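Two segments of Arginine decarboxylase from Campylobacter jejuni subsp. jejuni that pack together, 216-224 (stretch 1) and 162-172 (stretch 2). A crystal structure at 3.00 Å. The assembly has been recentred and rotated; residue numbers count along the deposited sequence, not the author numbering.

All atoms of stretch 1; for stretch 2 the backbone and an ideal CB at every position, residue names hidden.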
# COMPACT_ATOMS: atom_id res chain seq x y z
N ASN B 216 -26.19 -1.36 32.42
CA ASN B 216 -27.04 -2.25 33.18
C ASN B 216 -26.38 -3.62 33.28
O ASN B 216 -26.25 -4.16 34.38
CB ASN B 216 -28.44 -2.34 32.56
CG ASN B 216 -29.23 -1.05 32.71
OD1 ASN B 216 -29.18 -0.40 33.77
ND2 ASN B 216 -29.95 -0.66 31.66
N LEU B 217 -25.94 -4.17 32.15
CA LEU B 217 -25.27 -5.47 32.18
C LEU B 217 -24.15 -5.50 33.21
O LEU B 217 -24.08 -6.40 34.05
CB LEU B 217 -24.68 -5.81 30.82
CG LEU B 217 -25.61 -6.55 29.86
CD1 LEU B 217 -24.89 -6.79 28.54
CD2 LEU B 217 -26.03 -7.86 30.47
N LEU B 218 -23.26 -4.52 33.16
CA LEU B 218 -22.17 -4.48 34.11
C LEU B 218 -22.73 -4.40 35.52
O LEU B 218 -22.17 -4.97 36.46
CB LEU B 218 -21.27 -3.28 33.85
CG LEU B 218 -20.43 -3.36 32.57
CD1 LEU B 218 -19.70 -2.05 32.39
CD2 LEU B 218 -19.45 -4.52 32.64
N LYS B 219 -23.83 -3.69 35.68
CA LYS B 219 -24.44 -3.54 36.99
C LYS B 219 -25.02 -4.87 37.46
O LYS B 219 -24.80 -5.27 38.60
CB LYS B 219 -25.53 -2.47 36.94
CG LYS B 219 -25.58 -1.62 38.19
CD LYS B 219 -26.61 -0.50 38.07
CE LYS B 219 -26.22 0.54 37.03
NZ LYS B 219 -27.18 1.67 37.01
N GLU B 220 -25.76 -5.55 36.59
CA GLU B 220 -26.36 -6.84 36.93
C GLU B 220 -25.31 -7.84 37.35
O GLU B 220 -25.52 -8.61 38.28
CB GLU B 220 -27.13 -7.40 35.76
CG GLU B 220 -28.47 -6.76 35.54
CD GLU B 220 -29.06 -7.11 34.18
OE1 GLU B 220 -29.18 -8.32 33.87
OE2 GLU B 220 -29.40 -6.18 33.42
N ASN B 221 -24.18 -7.85 36.66
CA ASN B 221 -23.12 -8.79 37.00
C ASN B 221 -22.10 -8.19 37.93
O ASN B 221 -20.95 -8.60 37.95
CB ASN B 221 -22.46 -9.28 35.72
CG ASN B 221 -23.40 -10.09 34.86
OD1 ASN B 221 -23.49 -11.32 35.02
ND2 ASN B 221 -24.13 -9.42 33.98
N LYS B 222 -22.55 -7.21 38.71
CA LYS B 222 -21.68 -6.53 39.67
C LYS B 222 -20.29 -6.39 39.08
O LYS B 222 -19.36 -7.05 39.53
CB LYS B 222 -21.62 -7.32 40.98
CG LYS B 222 -21.45 -6.45 42.25
CD LYS B 222 -20.27 -5.45 42.17
CE LYS B 222 -20.64 -4.14 41.44
NZ LYS B 222 -19.43 -3.30 41.25
N LEU B 223 -20.14 -5.52 38.09
CA LEU B 223 -18.85 -5.32 37.44
C LEU B 223 -18.58 -3.83 37.17
O LEU B 223 -17.57 -3.49 36.56
CB LEU B 223 -18.81 -6.11 36.12
CG LEU B 223 -17.72 -7.17 35.89
CD1 LEU B 223 -17.42 -7.92 37.17
CD2 LEU B 223 -18.19 -8.14 34.79
N LEU B 224 -19.47 -2.96 37.64
CA LEU B 224 -19.28 -1.53 37.41
C LEU B 224 -17.90 -1.10 37.83
O LEU B 224 -17.36 -0.13 37.32
CB LEU B 224 -20.33 -0.72 38.16
CG LEU B 224 -21.69 -0.61 37.47
CD1 LEU B 224 -22.60 0.29 38.29
CD2 LEU B 224 -21.51 -0.04 36.07
N UNK B 162 -19.26 -8.27 22.76
CA UNK B 162 -17.96 -8.41 23.39
C UNK B 162 -18.06 -8.28 24.90
O UNK B 162 -17.32 -8.94 25.64
CB UNK B 162 -16.99 -7.37 22.84
N UNK B 163 -18.97 -7.42 25.35
CA UNK B 163 -19.16 -7.19 26.78
C UNK B 163 -19.62 -8.48 27.42
O UNK B 163 -19.08 -8.91 28.45
CB UNK B 163 -20.17 -6.07 27.04
N UNK B 164 -20.61 -9.11 26.80
CA UNK B 164 -21.14 -10.37 27.31
C UNK B 164 -20.01 -11.38 27.41
O UNK B 164 -19.86 -12.05 28.43
CB UNK B 164 -22.26 -10.90 26.42
N UNK B 165 -19.22 -11.49 26.35
CA UNK B 165 -18.10 -12.42 26.34
C UNK B 165 -17.21 -12.21 27.57
O UNK B 165 -16.85 -13.16 28.25
CB UNK B 165 -17.28 -12.25 25.06
N UNK B 166 -16.87 -10.95 27.84
CA UNK B 166 -16.03 -10.65 29.00
C UNK B 166 -16.71 -11.11 30.28
O UNK B 166 -16.12 -11.82 31.09
CB UNK B 166 -15.72 -9.15 29.07
N UNK B 167 -17.96 -10.69 30.45
CA UNK B 167 -18.75 -11.05 31.63
C UNK B 167 -18.67 -12.55 31.87
O UNK B 167 -18.44 -13.00 33.00
CB UNK B 167 -20.21 -10.61 31.46
N UNK B 168 -18.86 -13.33 30.81
CA UNK B 168 -18.80 -14.78 30.91
C UNK B 168 -17.45 -15.28 31.36
O UNK B 168 -17.34 -15.87 32.42
CB UNK B 168 -19.15 -15.41 29.56
N UNK B 169 -16.42 -15.04 30.56
CA UNK B 169 -15.11 -15.54 30.93
C UNK B 169 -14.61 -14.87 32.20
O UNK B 169 -13.58 -15.26 32.74
CB UNK B 169 -14.11 -15.32 29.79
N UNK B 170 -15.33 -13.87 32.67
CA UNK B 170 -14.92 -13.17 33.88
C UNK B 170 -15.06 -14.10 35.08
O UNK B 170 -14.15 -14.22 35.91
CB UNK B 170 -15.75 -11.90 34.08
N UNK B 171 -16.22 -14.75 35.13
CA UNK B 171 -16.57 -15.68 36.19
C UNK B 171 -16.00 -17.06 35.92
O UNK B 171 -16.37 -18.04 36.56
CB UNK B 171 -18.09 -15.76 36.35
N UNK B 172 -15.08 -17.12 34.97
CA UNK B 172 -14.42 -18.36 34.60
C UNK B 172 -12.94 -18.28 34.96
O UNK B 172 -12.33 -19.29 35.29
CB UNK B 172 -14.60 -18.65 33.11

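Stretch 2 enters as a helix that runs at 10° to helix 216-220, the axes approaching to 10.8 Å, so the two lie nearly parallel and side chains must bridge the gap. Stretch 1 offers it the leucines Leu217, Leu218 and Leu223, with Asn221 as the polar exception.

Position 162 has nothing of stretch 1 within 5.5 Å of its ideal CB, so this contact leaves its choice open. It is Glu162, whose carboxylate is hydrogen-bonded elsewhere in the structure.

At 163, CA-to-CB points toward stretch 1, and the ideal CB lies 5.0 Å from Leu217 CD1. That space suits a mid-sized apolar side chain such as leucine, isoleucine or methionine. Leu163 fills it: its CD1 packs 3.6 Å from Leu218 CD2, while its CD2 lies 4.1 Å from Leu217 CD1, so the side chain packs against both leucines.

Position 164 points sideways, with its ideal CB 5.3 Å from Leu217 CD1. A long side chain could turn back over that methyl, and either an apolar or a flexible polar one would be reasonable. The residue is Glu164, and its OE2 comes 3.1 Å from Leu217 CD1, a tight contact that offers the carboxylate no hydrogen bond.

Positions 165 and 166 have no atom of stretch 1 near their ideal CBs and are little constrained here; they are Ala165 and Ile166.

Position 167 also points sideways, yet its ideal CB lies 4.6 Å from Leu223 CD2 and 4.7 Å from Asn221 CG. A medium-sized apolar residue, whether valine, leucine or isoleucine, could serve several neighbours. Ile167 does so, and it has the largest covered area of the contact. Its CD1 reaches Leu217 CB at 4.1 Å, its CG1 lies 4.0 Å from Leu223 CD2, and its CG2 is 3.5 Å from Asn221 OD1.

Position 168 points away and 169 is out of reach, so many residues would do; they are Asp168 and Ile169. At 170 CB points toward stretch 1, and the ideal CB is already 4.5 Å from Leu223 CD2. A small apolar residue fits comfortably, and Ala170 provides just a methyl.

Position 171, the first to leave helical phi/psi (-83/14), points toward stretch 1 but starts far from it. The visible lure is Asn221: its ND2 donates to Leu217 O (3.0 Å), which holds the amide in place and leaves OD1 as an acceptor. A long donor, lysine or arginine, is suited. Lys171 extends its NZ to Asn221 OD1, a 3.1 Å hydrogen bond.

Position 172 is out of reach and unconstrained here; it is Glu172.

Stretch 2, residues 162-172: ELEAIIDIAKE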
# COMPACT_ATOMS: atom_id res chain seq x y z
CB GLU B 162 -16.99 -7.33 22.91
CG GLU B 162 -16.65 -7.42 21.46
CD GLU B 162 -15.65 -6.35 21.04
OE1 GLU B 162 -15.24 -6.37 19.85
OE2 GLU B 162 -15.28 -5.50 21.90
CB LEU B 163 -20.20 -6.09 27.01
CG LEU B 163 -20.43 -5.67 28.47
CD1 LEU B 163 -19.13 -5.21 29.11
CD2 LEU B 163 -21.48 -4.56 28.50
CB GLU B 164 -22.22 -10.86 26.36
CG GLU B 164 -23.17 -9.75 25.99
CD GLU B 164 -24.60 -10.15 26.21
OE1 GLU B 164 -25.03 -11.14 25.60
OE2 GLU B 164 -25.29 -9.47 27.01
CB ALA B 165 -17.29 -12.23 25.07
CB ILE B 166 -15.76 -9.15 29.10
CG1 ILE B 166 -14.94 -8.70 27.90
CG2 ILE B 166 -15.01 -8.83 30.39
CD1 ILE B 166 -14.55 -7.27 27.97
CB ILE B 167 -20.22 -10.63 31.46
CG1 ILE B 167 -20.32 -9.10 31.54
CG2 ILE B 167 -21.08 -11.28 32.51
CD1 ILE B 167 -21.67 -8.55 31.17
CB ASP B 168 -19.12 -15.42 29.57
CG ASP B 168 -20.58 -15.34 29.24
OD1 ASP B 168 -21.28 -14.57 29.93
OD2 ASP B 168 -21.02 -16.04 28.29
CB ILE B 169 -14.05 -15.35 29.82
CG1 ILE B 169 -13.34 -14.02 30.00
CG2 ILE B 169 -14.67 -15.41 28.43
CD1 ILE B 169 -12.05 -13.98 29.26
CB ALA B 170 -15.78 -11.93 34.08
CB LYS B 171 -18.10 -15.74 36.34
CG LYS B 171 -18.86 -16.09 35.06
CD LYS B 171 -20.38 -15.81 35.19
CE LYS B 171 -20.69 -14.32 35.39
NZ LYS B 171 -22.15 -14.06 35.57
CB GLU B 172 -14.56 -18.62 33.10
CG GLU B 172 -15.51 -19.74 32.74
CD GLU B 172 -15.33 -20.20 31.30
OE1 GLU B 172 -15.97 -21.20 30.91
OE2 GLU B 172 -14.54 -19.55 30.57
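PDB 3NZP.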